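PDB 7LKK: aminofutalosine deaminase from Helicobacter pylori, which deaminates aminofutalosine to futalosine in the menaquinone pathway, using a metal-dependent active site of the amidohydrolase type. Local coordinates for the interface of chains A and B. Sequence-based numbering; all coordinates share one arbitrary frame. Chains: chain A/B, Aminofutalosine deaminase.

All three contacts belong to one two-fold symmetric interface, and each has a twin with the chains exchanged. Contact 1 lies about 31 Å from contact 2 and about 22 Å from contact 3, measured between the centres of their C-alpha atoms. Contacts 2 and 3, about 9 Å apart on the same measure, share A:His408. Helix 401-408 recurs throughout: in contact 1 B:Gln404 meets A:Phe91 and A:Tyr93, in contact 2 A:Gln404 meets B:Phe91 and B:Tyr93, and B:Leu407 of contact 1 returns as A:Leu407 in contact 3. The same surfaces are thus used reciprocally, as fits a dimer, which the structure alone does not prove.

Contact 1: the interface of chains A and B. Residues chain A 88, 91, 93-94, 305; chain B 353, 403-404, 407.
A:Tyr93 and A:Leu305 of one subunit meet leucines from two helices of the other, 353-364 and 401-408, and the contact is mostly apolar. The methyl CD1 of B:Leu407 serves both partners: it lies 3.5 Å from CD2 of the A:Tyr93 ring and 3.7 Å from CD2 of A:Leu305. The two leucines, A:Leu305 and B:Leu407, meet tip to tip. B:Leu353 comes to the same A:Leu305 methyl with its own CD2, the CD2–CD2 separation being 3.9 Å. Further along, B:Leu403 swings CG anti to its backbone nitrogen (chi1 170°), which carries its CD2 to the CB of A:Tyr93 at 3.7 Å.

Within chain A the tyrosine ring is held between two neighbours. CD1 of A:Leu305 sits over the centre of one face and the carbonyl oxygen of A:Phe91 over the centre of the other, which limits how the ring can tilt.

The polar part is slight. B:Gln404 bends at chi2 (-75°) and crosses A:Tyr93 at about a right angle, its amide plane tilted 25° from the ring. Its NE2 lies 3.3 Å from CD2 of A:Tyr93 and gives a weak hydrogen bond to A:Phe91 O at 3.2 Å, well off straight.

For the protein, this patch seats helix 401-408 against the loop of A:Tyr93 through hydrophobic fit, and it would hold this side of a dimer together.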
loop_
_atom_site.group_PDB
_atom_site.type_symbol
_atom_site.label_atom_id
_atom_site.label_comp_id
_atom_site.label_asym_id
_atom_site.label_seq_id
_atom_site.Cartn_x
_atom_site.Cartn_y
_atom_site.Cartn_z
ATOM N N LYS A 88 17.304 2.373 -5.377
ATOM C CA LYS A 88 16.604 2.021 -4.142
ATOM C C LYS A 88 16.491 3.246 -3.245
ATOM O O LYS A 88 15.380 3.732 -3.021
ATOM C CB LYS A 88 17.310 0.867 -3.428
ATOM C CG LYS A 88 17.530 -0.361 -4.294
ATOM C CD LYS A 88 16.563 -1.474 -3.930
ATOM C CE LYS A 88 16.903 -2.758 -4.667
ATOM N NZ LYS A 88 16.997 -2.541 -6.134
ATOM N N PHE A 91 17.696 8.533 -4.229
ATOM C CA PHE A 91 16.963 9.783 -4.358
ATOM C C PHE A 91 16.172 10.066 -3.087
ATOM O O PHE A 91 15.695 9.147 -2.415
ATOM C CB PHE A 91 16.011 9.751 -5.566
ATOM C CG PHE A 91 16.681 9.385 -6.865
ATOM C CD1 PHE A 91 17.969 9.812 -7.146
ATOM C CD2 PHE A 91 16.015 8.623 -7.811
ATOM C CE1 PHE A 91 18.583 9.477 -8.342
ATOM C CE2 PHE A 91 16.624 8.285 -9.009
ATOM C CZ PHE A 91 17.909 8.714 -9.273
ATOM N N TYR A 93 13.053 11.425 -0.798
ATOM C CA TYR A 93 11.599 11.450 -0.845
ATOM C C TYR A 93 11.069 12.395 0.225
ATOM O O TYR A 93 11.790 12.799 1.141
ATOM C CB TYR A 93 11.011 10.043 -0.656
ATOM C CG TYR A 93 11.384 9.078 -1.761
ATOM C CD1 TYR A 93 11.286 9.449 -3.096
ATOM C CD2 TYR A 93 11.844 7.802 -1.468
ATOM C CE1 TYR A 93 11.630 8.572 -4.111
ATOM C CE2 TYR A 93 12.188 6.917 -2.474
ATOM C CZ TYR A 93 12.078 7.309 -3.793
ATOM O OH TYR A 93 12.420 6.433 -4.797
ATOM N N GLY A 94 9.795 12.752 0.097
ATOM C CA GLY A 94 9.143 13.665 1.016
ATOM C C GLY A 94 8.856 15.031 0.437
ATOM O O GLY A 94 8.093 15.796 1.043
ATOM N N LEU A 305 5.406 9.764 -2.760
ATOM C CA LEU A 305 6.806 9.907 -2.380
ATOM C C LEU A 305 7.365 11.278 -2.733
ATOM O O LEU A 305 8.302 11.746 -2.075
ATOM C CB LEU A 305 7.652 8.824 -3.050
ATOM C CG LEU A 305 7.402 7.372 -2.647
ATOM C CD1 LEU A 305 8.413 6.464 -3.332
ATOM C CD2 LEU A 305 7.461 7.205 -1.135
ATOM N N LEU B 353 5.271 13.540 4.487
ATOM C CA LEU B 353 5.706 12.151 4.605
ATOM C C LEU B 353 6.816 11.986 5.637
ATOM O O LEU B 353 6.816 11.017 6.405
ATOM C CB LEU B 353 6.154 11.638 3.237
ATOM C CG LEU B 353 6.447 10.146 3.097
ATOM C CD1 LEU B 353 5.306 9.320 3.666
ATOM C CD2 LEU B 353 6.686 9.789 1.637
ATOM N N LEU B 403 12.281 7.296 6.854
ATOM C CA LEU B 403 11.362 7.074 5.741
ATOM C C LEU B 403 11.879 5.988 4.804
ATOM O O LEU B 403 11.126 5.096 4.398
ATOM C CB LEU B 403 11.132 8.380 4.981
ATOM C CG LEU B 403 10.387 8.279 3.646
ATOM C CD1 LEU B 403 9.008 7.666 3.829
ATOM C CD2 LEU B 403 10.287 9.649 2.993
ATOM N N GLN B 404 13.164 6.054 4.444
ATOM C CA GLN B 404 13.734 5.043 3.560
ATOM C C GLN B 404 13.685 3.662 4.200
ATOM O O GLN B 404 13.486 2.657 3.507
ATOM C CB GLN B 404 15.172 5.412 3.188
ATOM C CG GLN B 404 15.308 6.724 2.423
ATOM C CD GLN B 404 14.880 6.615 0.971
ATOM O OE1 GLN B 404 14.754 5.519 0.426
ATOM N NE2 GLN B 404 14.667 7.760 0.331
ATOM N N LEU B 407 10.222 2.354 3.750
ATOM C CA LEU B 407 9.903 2.049 2.358
ATOM C C LEU B 407 10.539 0.738 1.909
ATOM O O LEU B 407 9.942 -0.007 1.122
ATOM C CB LEU B 407 10.349 3.195 1.449
ATOM C CG LEU B 407 9.541 4.492 1.537
ATOM C CD1 LEU B 407 10.190 5.578 0.693
ATOM C CD2 LEU B 407 8.098 4.264 1.106
#

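Contact 2: the interface of chains A and B. Residues chain A 396, 400, 404, 408; chain B 88-89, 91, 93.
A:Phe396 presents the CD1–CE1 side of its ring to B:Ala89, whose CB lies 3.6 Å from CE1. The methyl is the apolar centre of the patch, and CB of A:Gln404, from the ring's own chain, lies over the centre of one face of the ring. The amide of A:Gln404 passes beside the same methyl, with OE1 3.5 Å from B:Ala89 CB.

Outside this centre the contact turns polar. A:Gln400, bent at chi2 (-84°), turns its amide to the backbone of B:Tyr93 and pairs with it twice. Its NE2 donates to B:Tyr93 O at 2.8 Å in a nearly straight bond, on a lone pair and in the carbonyl plane. In return B:Tyr93 N donates to A:Gln400 OE1 at 2.9 Å, from 36° above the plane of that side-chain carbonyl and not on a lone pair. OE1 also accepts from NE2 of A:Gln404, which links two first-shell amides.

At the other end, A:His408 NE2 has OE1 of A:Gln404 at the ring edge, in plane, through a weak hydrogen bond. NE2 would share its N-H between that oxygen and the backbone O of B:Lys88, 2.8 Å away and tilted from the ring plane towards CE1.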
loop_
_atom_site.group_PDB
_atom_site.type_symbol
_atom_site.label_atom_id
_atom_site.label_comp_id
_atom_site.label_asym_id
_atom_site.label_seq_id
_atom_site.Cartn_x
_atom_site.Cartn_y
_atom_site.Cartn_z
ATOM N N PHE A 396 -14.561 -16.075 -5.788
ATOM C CA PHE A 396 -15.122 -14.826 -5.300
ATOM C C PHE A 396 -16.573 -14.689 -5.742
ATOM O O PHE A 396 -16.972 -15.185 -6.800
ATOM C CB PHE A 396 -14.318 -13.626 -5.810
ATOM C CG PHE A 396 -12.831 -13.749 -5.613
ATOM C CD1 PHE A 396 -12.308 -14.301 -4.456
ATOM C CD2 PHE A 396 -11.955 -13.297 -6.590
ATOM C CE1 PHE A 396 -10.939 -14.408 -4.278
ATOM C CE2 PHE A 396 -10.587 -13.402 -6.420
ATOM C CZ PHE A 396 -10.076 -13.956 -5.262
ATOM N N GLN A 400 -17.961 -9.042 -5.420
ATOM C CA GLN A 400 -16.682 -8.850 -4.749
ATOM C C GLN A 400 -15.494 -9.232 -5.622
ATOM O O GLN A 400 -14.350 -9.001 -5.214
ATOM C CB GLN A 400 -16.631 -9.667 -3.451
ATOM C CG GLN A 400 -17.571 -9.189 -2.353
ATOM C CD GLN A 400 -16.987 -8.059 -1.534
ATOM O OE1 GLN A 400 -15.827 -8.108 -1.125
ATOM N NE2 GLN A 400 -17.791 -7.034 -1.282
ATOM N N GLN A 404 -11.655 -8.313 -4.607
ATOM C CA GLN A 404 -10.881 -9.418 -4.045
ATOM C C GLN A 404 -9.717 -9.792 -4.954
ATOM O O GLN A 404 -8.637 -10.156 -4.472
ATOM C CB GLN A 404 -11.778 -10.633 -3.801
ATOM C CG GLN A 404 -12.914 -10.396 -2.816
ATOM C CD GLN A 404 -12.448 -10.299 -1.379
ATOM O OE1 GLN A 404 -11.328 -10.688 -1.046
ATOM N NE2 GLN A 404 -13.311 -9.779 -0.516
ATOM N N HIS A 408 -5.788 -9.753 -3.697
ATOM C CA HIS A 408 -5.076 -11.009 -3.527
ATOM C C HIS A 408 -4.178 -11.397 -4.695
ATOM O O HIS A 408 -3.316 -12.263 -4.517
ATOM C CB HIS A 408 -6.074 -12.146 -3.256
ATOM C CG HIS A 408 -6.912 -11.927 -2.035
ATOM N ND1 HIS A 408 -6.376 -11.869 -0.767
ATOM C CD2 HIS A 408 -8.245 -11.735 -1.889
ATOM C CE1 HIS A 408 -7.343 -11.658 0.109
ATOM N NE2 HIS A 408 -8.487 -11.574 -0.547
ATOM N N LYS B 88 -9.066 -15.448 3.494
ATOM C CA LYS B 88 -8.623 -14.740 2.298
ATOM C C LYS B 88 -9.787 -13.948 1.715
ATOM O O LYS B 88 -9.747 -12.716 1.720
ATOM C CB LYS B 88 -8.039 -15.715 1.274
ATOM C CG LYS B 88 -6.520 -15.736 1.214
ATOM C CD LYS B 88 -5.925 -16.495 2.382
ATOM C CE LYS B 88 -4.406 -16.507 2.311
ATOM N NZ LYS B 88 -3.808 -17.345 3.389
ATOM N N ALA B 89 -10.837 -14.617 1.231
ATOM C CA ALA B 89 -11.989 -13.951 0.637
ATOM C C ALA B 89 -13.299 -14.419 1.265
ATOM O O ALA B 89 -14.351 -14.369 0.622
ATOM C CB ALA B 89 -12.020 -14.163 -0.876
ATOM N N PHE B 91 -14.861 -12.963 3.690
ATOM C CA PHE B 91 -15.623 -11.816 4.162
ATOM C C PHE B 91 -15.694 -10.740 3.088
ATOM O O PHE B 91 -14.739 -10.536 2.332
ATOM C CB PHE B 91 -15.000 -11.242 5.443
ATOM C CG PHE B 91 -14.800 -12.265 6.529
ATOM C CD1 PHE B 91 -15.732 -13.271 6.731
ATOM C CD2 PHE B 91 -13.683 -12.223 7.346
ATOM C CE1 PHE B 91 -15.552 -14.216 7.724
ATOM C CE2 PHE B 91 -13.499 -13.163 8.346
ATOM C CZ PHE B 91 -14.433 -14.161 8.533
ATOM N N TYR B 93 -15.799 -6.958 1.554
ATOM C CA TYR B 93 -15.160 -5.678 1.819
ATOM C C TYR B 93 -15.892 -4.578 1.061
ATOM O O TYR B 93 -16.679 -4.839 0.147
ATOM C CB TYR B 93 -13.674 -5.696 1.431
ATOM C CG TYR B 93 -12.844 -6.677 2.230
ATOM C CD1 TYR B 93 -13.004 -6.793 3.605
ATOM C CD2 TYR B 93 -11.903 -7.488 1.609
ATOM C CE1 TYR B 93 -12.251 -7.687 4.340
ATOM C CE2 TYR B 93 -11.144 -8.386 2.337
ATOM C CZ TYR B 93 -11.322 -8.482 3.702
ATOM O OH TYR B 93 -10.569 -9.372 4.434
#

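Contact 3: the interface of chains A and B. Residues chain A 343, 407-408; chain B 301, 334.
B:Ile334 touches A:Leu407 and A:Arg343 because of how its branches are set: CG1 stands in the crowded position between backbone nitrogen and carbonyl carbon (chi1 63°), and CD1 continues extended from it. The two methyls CG2 and CD1 are thereby both turned on chain A. A:Arg343 meets CD1 with a chain that kinks at chi3 (-77°), which leaves its CD methylene as the touching atom while the guanidinium bends away.

The contacts of B:Ile334 are carbon to carbon, with carbon against the A:Leu407 carbonyl. CD1 of B:Ile334 lies 3.7 Å from CD of A:Arg343, the two side chains crossing at a slant. The same CD1 is 3.8 Å from the backbone O of A:Leu407. On the other branch, CG2 of B:Ile334 packs against CB of A:Leu407 at 4.0 Å, and more loosely it reaches the CE1 side of the A:His408 imidazole, one face of which has that same leucine CB over its centre. B:Ile334 has more surface hidden here than any other residue of the patch.

A second apolar pair flanks it. A:Leu407 and B:Phe301 run alongside each other, antiparallel, and CD2 of the leucine comes to 4.0 Å from CZ of the ring.

In the fold, chain A supplies helices 338-348 and 401-408, whereas chain B supplies helix 300-305 and the loop after the 3-10 helix 330-332, shortly beyond the metal ligand B:Asp328, which brings the interface close in sequence to the active site.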
loop_
_atom_site.group_PDB
_atom_site.type_symbol
_atom_site.label_atom_id
_atom_site.label_comp_id
_atom_site.label_asym_id
_atom_site.label_seq_id
_atom_site.Cartn_x
_atom_site.Cartn_y
_atom_site.Cartn_z
ATOM N N ARG A 343 -3.009 -1.701 -5.610
ATOM C CA ARG A 343 -3.353 -1.700 -4.191
ATOM C C ARG A 343 -2.991 -0.372 -3.537
ATOM O O ARG A 343 -3.732 0.126 -2.681
ATOM C CB ARG A 343 -2.662 -2.862 -3.478
ATOM C CG ARG A 343 -3.327 -4.210 -3.728
ATOM C CD ARG A 343 -2.659 -5.317 -2.937
ATOM N NE ARG A 343 -1.392 -5.733 -3.530
ATOM C CZ ARG A 343 -1.277 -6.657 -4.480
ATOM N NH1 ARG A 343 -2.358 -7.266 -4.954
ATOM N NH2 ARG A 343 -0.080 -6.969 -4.957
ATOM N N LEU A 407 -6.987 -7.305 -4.375
ATOM C CA LEU A 407 -6.382 -7.462 -3.058
ATOM C C LEU A 407 -5.446 -8.664 -3.002
ATOM O O LEU A 407 -4.408 -8.613 -2.334
ATOM C CB LEU A 407 -7.469 -7.588 -1.990
ATOM C CG LEU A 407 -8.287 -6.330 -1.694
ATOM C CD1 LEU A 407 -9.366 -6.629 -0.662
ATOM C CD2 LEU A 407 -7.389 -5.199 -1.219
ATOM N N HIS A 408 -5.788 -9.753 -3.697
ATOM C CA HIS A 408 -5.076 -11.009 -3.527
ATOM C C HIS A 408 -4.178 -11.397 -4.695
ATOM O O HIS A 408 -3.316 -12.263 -4.517
ATOM C CB HIS A 408 -6.074 -12.146 -3.256
ATOM C CG HIS A 408 -6.912 -11.927 -2.035
ATOM N ND1 HIS A 408 -6.376 -11.869 -0.767
ATOM C CD2 HIS A 408 -8.245 -11.735 -1.889
ATOM C CE1 HIS A 408 -7.343 -11.658 0.109
ATOM N NE2 HIS A 408 -8.487 -11.574 -0.547
ATOM N N PHE B 301 -5.154 -0.514 7.023
ATOM C CA PHE B 301 -5.684 -1.363 5.960
ATOM C C PHE B 301 -7.075 -1.877 6.306
ATOM O O PHE B 301 -7.958 -1.922 5.442
ATOM C CB PHE B 301 -4.731 -2.527 5.682
ATOM C CG PHE B 301 -4.759 -3.004 4.256
ATOM C CD1 PHE B 301 -5.702 -3.931 3.839
ATOM C CD2 PHE B 301 -3.847 -2.525 3.332
ATOM C CE1 PHE B 301 -5.732 -4.374 2.530
ATOM C CE2 PHE B 301 -3.872 -2.961 2.018
ATOM C CZ PHE B 301 -4.816 -3.885 1.616
ATOM N N ILE B 334 -4.720 -8.148 4.235
ATOM C CA ILE B 334 -4.079 -9.097 3.329
ATOM C C ILE B 334 -2.708 -9.538 3.815
ATOM O O ILE B 334 -2.168 -10.521 3.281
ATOM C CB ILE B 334 -3.966 -8.530 1.898
ATOM C CG1 ILE B 334 -3.080 -7.283 1.887
ATOM C CG2 ILE B 334 -5.343 -8.226 1.325
ATOM C CD1 ILE B 334 -2.864 -6.701 0.502
#